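Local coordinates for fructokinase (Vibrio cholerae serotype O1, PDB 5YGG), which catalyses phosphorylation of fructose as a PfkB-family sugar kinase, and is held here with fructose, ADP, calcium and potassium bound, at residues P47-V52 with G307-L312; Y168-P173 with A197-F202. The protein carries 2 engineered substitutions. All coordinates share one frame; numbering follows the deposited sequence.

Interaction 2 is nested in the chain inside the long excursion that interaction 1 closes, and their centres lie 18 Å apart, on opposite sides of the chain's centre, with nearest atoms about 6 Å from each other. They do not touch, but both border the reaction centre. N49 of interaction 1 belongs to the fructose pocket, whereas K201 of interaction 2 grips the terminal phosphate of ADP; its side chain is about 4 Å from the bound calcium, against about 9 Å for that of N49. Helix 264-278 packs on both contacts: D266, which binds fructose, lies against V50 and D172. G307 of interaction 1 adds the potassium site.

Interaction 1 (P47-V52 with G307-L312); sequences PANVAV and GAMTAL. With K (potassium ion), chain E; FRU (beta-D-fructofuranose), chain C.
M309 and N49 cross at about a right angle, the thioether chain running past the amide to reach A48 and V52. Its methyl, CE, settles 3.8 Å from A48 CB and 3.6 Å from the carbonyl O of A48. M309 gets that far because it is extended beyond CG (chi2 179°), which also sets SD 3.7 Å from V52 CG2. A308 covers another part of N49, with its CB 3.5 Å from N49 CG. L312 also packs on the helix: its CD1 is 3.8 Å from V52 CG1 and 3.5 Å from the carbonyl O of N49. With CG1 of V52 anti to the backbone N (chi1 170°), that methyl meets L312 and CG2 is left to M309. No hydrogen bond crosses the contact.

Helix 46-56 carries N49 in the Gly-Gly-Ala-Pro-Ala-Asn stretch of the PfkB family signature, which begins with G44 and G45 at the sugar pocket. Opposite it is the loop between helices 285-302 and 315-322, where a type I turn from M309 to L312 is closed by L312 N bonding to M309 O. The two backbones come closest at N49 and M309, whose CA atoms are 5.9 Å apart.

Farther out, the same loop is tied to the potassium ion, which G307 O binds at 2.7 Å together with D260, T262, A302 and Q305, as in the monovalent-cation site known from ribokinase relatives. T310 OG1 bonds back to K306 O, and R56, one turn past V52 on the same helix, reaches L312 O. N49 faces fructose, which D26, D30, D266 and R176 also hold, while helix 71-82 covers M309 with M76 and T79.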
# COMPACT_ATOMS: atom_id res chain seq x y z
N PRO A 47 -5.27 -16.22 -6.60
CA PRO A 47 -6.51 -16.79 -7.13
C PRO A 47 -7.14 -15.95 -8.23
O PRO A 47 -7.81 -16.52 -9.09
CB PRO A 47 -7.44 -16.85 -5.90
CG PRO A 47 -6.85 -15.90 -4.91
CD PRO A 47 -5.36 -15.92 -5.16
N ALA A 48 -6.92 -14.64 -8.23
CA ALA A 48 -7.39 -13.81 -9.33
C ALA A 48 -6.64 -14.15 -10.63
O ALA A 48 -7.25 -14.21 -11.70
CB ALA A 48 -7.24 -12.32 -8.99
N ASN A 49 -5.34 -14.42 -10.51
CA ASN A 49 -4.54 -14.84 -11.67
C ASN A 49 -5.08 -16.14 -12.26
O ASN A 49 -5.26 -16.25 -13.47
CB ASN A 49 -3.07 -15.03 -11.28
CG ASN A 49 -2.43 -13.77 -10.74
OD1 ASN A 49 -1.46 -13.83 -9.96
ND2 ASN A 49 -2.93 -12.62 -11.16
N VAL A 50 -5.37 -17.12 -11.40
CA VAL A 50 -5.86 -18.40 -11.88
C VAL A 50 -7.21 -18.21 -12.57
O VAL A 50 -7.48 -18.81 -13.61
CB VAL A 50 -6.00 -19.43 -10.74
CG1 VAL A 50 -6.53 -20.76 -11.30
CG2 VAL A 50 -4.65 -19.63 -10.04
N ALA A 51 -8.06 -17.36 -11.98
CA ALA A 51 -9.38 -17.10 -12.55
C ALA A 51 -9.26 -16.54 -13.96
O ALA A 51 -9.94 -16.99 -14.89
CB ALA A 51 -10.17 -16.15 -11.67
N VAL A 52 -8.37 -15.57 -14.12
CA VAL A 52 -8.18 -14.95 -15.43
C VAL A 52 -7.55 -15.96 -16.39
O VAL A 52 -7.93 -16.00 -17.56
CB VAL A 52 -7.31 -13.68 -15.34
CG1 VAL A 52 -6.93 -13.20 -16.72
CG2 VAL A 52 -8.06 -12.58 -14.58
N GLY A 307 3.84 -8.46 -15.23
CA GLY A 307 2.50 -8.60 -14.69
C GLY A 307 2.10 -10.06 -14.66
O GLY A 307 2.39 -10.80 -15.59
N ALA A 308 1.43 -10.47 -13.59
CA ALA A 308 0.98 -11.86 -13.50
C ALA A 308 -0.03 -12.23 -14.59
O ALA A 308 -0.03 -13.37 -15.06
CB ALA A 308 0.36 -12.11 -12.13
N MET A 309 -0.89 -11.29 -14.98
CA MET A 309 -1.99 -11.62 -15.90
C MET A 309 -1.70 -11.31 -17.36
O MET A 309 -2.39 -11.81 -18.26
CB MET A 309 -3.25 -10.86 -15.49
CG MET A 309 -3.82 -11.30 -14.16
SD MET A 309 -5.27 -10.31 -13.78
CE MET A 309 -5.76 -10.94 -12.15
N THR A 310 -0.68 -10.49 -17.59
CA THR A 310 -0.50 -9.87 -18.88
C THR A 310 -0.36 -10.88 -20.01
O THR A 310 -0.98 -10.75 -21.06
CB THR A 310 0.72 -8.96 -18.87
OG1 THR A 310 0.65 -8.11 -17.71
CG2 THR A 310 0.77 -8.12 -20.12
N ALA A 311 0.42 -11.93 -19.76
CA ALA A 311 0.72 -12.87 -20.83
C ALA A 311 0.00 -14.21 -20.67
O ALA A 311 0.38 -15.19 -21.31
CB ALA A 311 2.22 -13.09 -20.91
N LEU A 312 -1.04 -14.24 -19.84
CA LEU A 312 -1.86 -15.45 -19.76
C LEU A 312 -2.47 -15.73 -21.12
O LEU A 312 -3.19 -14.88 -21.66
CB LEU A 312 -2.94 -15.28 -18.69
CG LEU A 312 -2.41 -15.13 -17.26
CD1 LEU A 312 -3.55 -14.95 -16.27
CD2 LEU A 312 -1.64 -16.38 -16.92
K K E . 4.68 -12.26 -15.82
C1 FRU C . -0.12 -12.92 -3.60
C2 FRU C . 0.93 -12.83 -4.74
C3 FRU C . 0.59 -11.73 -5.76
C4 FRU C . 1.02 -12.20 -6.95
C5 FRU C . 0.74 -13.80 -6.83
C6 FRU C . 1.68 -14.62 -7.67
O1 FRU C . -1.34 -13.51 -4.02
O2 FRU C . 2.11 -12.66 -4.24
O3 FRU C . 1.34 -10.52 -5.36
O4 FRU C . 0.28 -11.69 -8.09
O5 FRU C . 0.90 -14.14 -5.58
O6 FRU C . 1.44 -15.99 -7.35

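Interaction 2 (Y168-P173 with A197-F202); sequences YVSFDP and ADVVKF. With ADP (adenosine-5'-diphosphate), chain B.
The carboxylate of D198 comes to the edge of the Y168 ring, near its plane, with OD2 4.1 Å from Y168 CD1 and the two planes 80° apart. W138 and W282 meet that same ring from outside the contact. F202 carries V200 CG1 on one face, 3.4 Å above the plane and offset toward the rim; P173 CG approaches it obliquely, 3.9 Å from F202 CE1. One face of the F171 ring has P173 N over its centre, while V190, A193 and V194 of helix 186-194 pack around the side chain.

These rings sit on the two strands of a beta-alpha-beta unit: strands 168-172 and 199-203 run parallel, 10° apart over the short segments, in the central sheet of the ribokinase-like fold, with helix 186-194 between them in the chain. F171 N bonds to V199 O and K201 N to F171 O. At the start of the pairing V169 O takes two donors, D198 N at 2.8 Å and V199 N at 3.1 Å. D198 also turns back to catch V169 N with the anti lone pair of OD2, at 2.9 Å.

At the other end D172 and K201 lie side by side, pointing the same way. Their salt bridge is long, NZ to D172 OD2 3.6 Å, but two waters close the gap, each donating to one carboxylate oxygen and accepting from NZ. A bend at chi2 (-107°) in K201 lays CD beside the carboxylate, and NZ goes on to donate at 2.7 Å to O3B of ADP, to which T234 OG1 is also hydrogen-bonded.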
# COMPACT_ATOMS: atom_id res chain seq x y z
N TYR A 168 -14.99 -30.59 -6.32
CA TYR A 168 -13.57 -30.93 -6.21
C TYR A 168 -12.79 -29.74 -5.69
O TYR A 168 -13.13 -28.59 -5.97
CB TYR A 168 -13.03 -31.35 -7.57
CG TYR A 168 -13.82 -32.49 -8.17
CD1 TYR A 168 -13.74 -33.76 -7.64
CD2 TYR A 168 -14.66 -32.28 -9.26
CE1 TYR A 168 -14.46 -34.81 -8.18
CE2 TYR A 168 -15.39 -33.34 -9.81
CZ TYR A 168 -15.28 -34.60 -9.25
OH TYR A 168 -16.00 -35.66 -9.77
N VAL A 169 -11.72 -30.03 -4.95
CA VAL A 169 -10.91 -28.99 -4.31
C VAL A 169 -9.46 -28.99 -4.80
O VAL A 169 -8.79 -30.02 -4.79
CB VAL A 169 -10.92 -29.18 -2.78
CG1 VAL A 169 -9.93 -28.23 -2.10
CG2 VAL A 169 -12.34 -28.95 -2.24
N SER A 170 -9.02 -27.82 -5.25
CA SER A 170 -7.64 -27.60 -5.68
C SER A 170 -6.96 -26.67 -4.69
O SER A 170 -7.53 -25.66 -4.29
CB SER A 170 -7.62 -27.00 -7.09
OG SER A 170 -6.31 -26.64 -7.51
N PHE A 171 -5.74 -27.02 -4.29
CA PHE A 171 -4.98 -26.22 -3.33
C PHE A 171 -3.56 -26.01 -3.81
O PHE A 171 -2.87 -26.96 -4.20
CB PHE A 171 -4.98 -26.91 -1.95
CG PHE A 171 -4.29 -26.11 -0.86
CD1 PHE A 171 -4.69 -24.83 -0.56
CD2 PHE A 171 -3.26 -26.68 -0.12
CE1 PHE A 171 -4.08 -24.10 0.45
CE2 PHE A 171 -2.64 -25.95 0.90
CZ PHE A 171 -3.05 -24.66 1.18
N ASP A 172 -3.14 -24.76 -3.80
CA ASP A 172 -1.79 -24.37 -4.15
C ASP A 172 -1.30 -23.55 -2.97
O ASP A 172 -1.72 -22.41 -2.82
CB ASP A 172 -1.79 -23.57 -5.46
CG ASP A 172 -0.42 -22.99 -5.82
OD1 ASP A 172 0.59 -23.27 -5.13
OD2 ASP A 172 -0.37 -22.25 -6.82
N PRO A 173 -0.44 -24.13 -2.11
CA PRO A 173 0.03 -23.39 -0.93
C PRO A 173 0.47 -21.96 -1.27
O PRO A 173 -0.02 -21.03 -0.62
CB PRO A 173 1.20 -24.23 -0.43
CG PRO A 173 0.81 -25.62 -0.78
CD PRO A 173 0.08 -25.51 -2.13
N ALA A 197 -7.61 -31.65 -0.07
CA ALA A 197 -7.65 -31.37 -1.50
C ALA A 197 -7.67 -32.61 -2.39
O ALA A 197 -7.14 -33.66 -2.03
CB ALA A 197 -6.47 -30.49 -1.88
N ASP A 198 -8.28 -32.46 -3.57
CA ASP A 198 -8.23 -33.47 -4.63
C ASP A 198 -6.98 -33.28 -5.45
O ASP A 198 -6.40 -34.25 -5.96
CB ASP A 198 -9.46 -33.38 -5.53
CG ASP A 198 -10.73 -33.74 -4.81
OD1 ASP A 198 -10.97 -34.96 -4.63
OD2 ASP A 198 -11.46 -32.82 -4.40
N VAL A 199 -6.58 -32.02 -5.59
CA VAL A 199 -5.43 -31.65 -6.41
C VAL A 199 -4.58 -30.71 -5.59
O VAL A 199 -5.09 -29.75 -5.04
CB VAL A 199 -5.86 -30.93 -7.72
CG1 VAL A 199 -4.64 -30.44 -8.49
CG2 VAL A 199 -6.71 -31.85 -8.57
N VAL A 200 -3.28 -31.00 -5.47
CA VAL A 200 -2.38 -30.09 -4.79
C VAL A 200 -1.21 -29.80 -5.69
O VAL A 200 -0.63 -30.72 -6.27
CB VAL A 200 -1.85 -30.66 -3.45
CG1 VAL A 200 -1.00 -29.62 -2.72
CG2 VAL A 200 -3.01 -31.06 -2.55
N LYS A 201 -0.87 -28.52 -5.82
CA LYS A 201 0.30 -28.12 -6.57
C LYS A 201 1.34 -27.51 -5.63
O LYS A 201 1.01 -26.60 -4.87
CB LYS A 201 -0.07 -27.11 -7.65
CG LYS A 201 1.12 -26.53 -8.40
CD LYS A 201 1.36 -25.09 -7.99
CE LYS A 201 2.45 -24.45 -8.81
NZ LYS A 201 2.86 -23.15 -8.20
N PHE A 202 2.57 -28.02 -5.69
CA PHE A 202 3.72 -27.48 -4.95
C PHE A 202 4.81 -26.99 -5.90
O PHE A 202 4.99 -27.56 -6.96
CB PHE A 202 4.39 -28.54 -4.06
CG PHE A 202 3.51 -29.16 -3.01
CD1 PHE A 202 3.33 -28.54 -1.78
CD2 PHE A 202 2.94 -30.40 -3.22
CE1 PHE A 202 2.54 -29.13 -0.80
CE2 PHE A 202 2.16 -31.00 -2.24
CZ PHE A 202 1.96 -30.36 -1.03
PB ADP B . 6.35 -21.73 -8.91
O1B ADP B . 7.54 -21.90 -7.95
O2B ADP B . 5.53 -20.60 -8.45
O3B ADP B . 5.49 -23.00 -8.92
PA ADP B . 7.94 -22.45 -11.22
O1A ADP B . 9.35 -21.79 -11.26
O2A ADP B . 8.05 -23.79 -10.54
O3A ADP B . 6.88 -21.46 -10.41
O5' ADP B . 7.42 -22.64 -12.69
C5' ADP B . 6.02 -22.62 -12.92
C4' ADP B . 5.73 -23.27 -14.08
O4' ADP B . 5.89 -22.32 -15.27
C3' ADP B . 6.74 -24.44 -14.37
O3' ADP B . 6.19 -25.74 -13.97
C2' ADP B . 6.91 -24.42 -15.64
O2' ADP B . 5.88 -25.24 -16.28
C1' ADP B . 6.76 -22.85 -16.08
N9 ADP B . 8.01 -22.19 -15.99
C8 ADP B . 8.65 -21.45 -15.06
N7 ADP B . 9.85 -21.09 -15.56
C5 ADP B . 9.96 -21.61 -16.82
C6 ADP B . 10.96 -21.55 -17.76
N6 ADP B . 12.18 -21.00 -17.87
N1 ADP B . 10.81 -22.18 -18.96
C2 ADP B . 9.66 -22.87 -19.23
N3 ADP B . 8.66 -22.94 -18.31
C4 ADP B . 8.82 -22.30 -17.09
O HOH W 1 1.34 -20.57 -7.94
O HOH W 2 3.06 -22.48 -5.61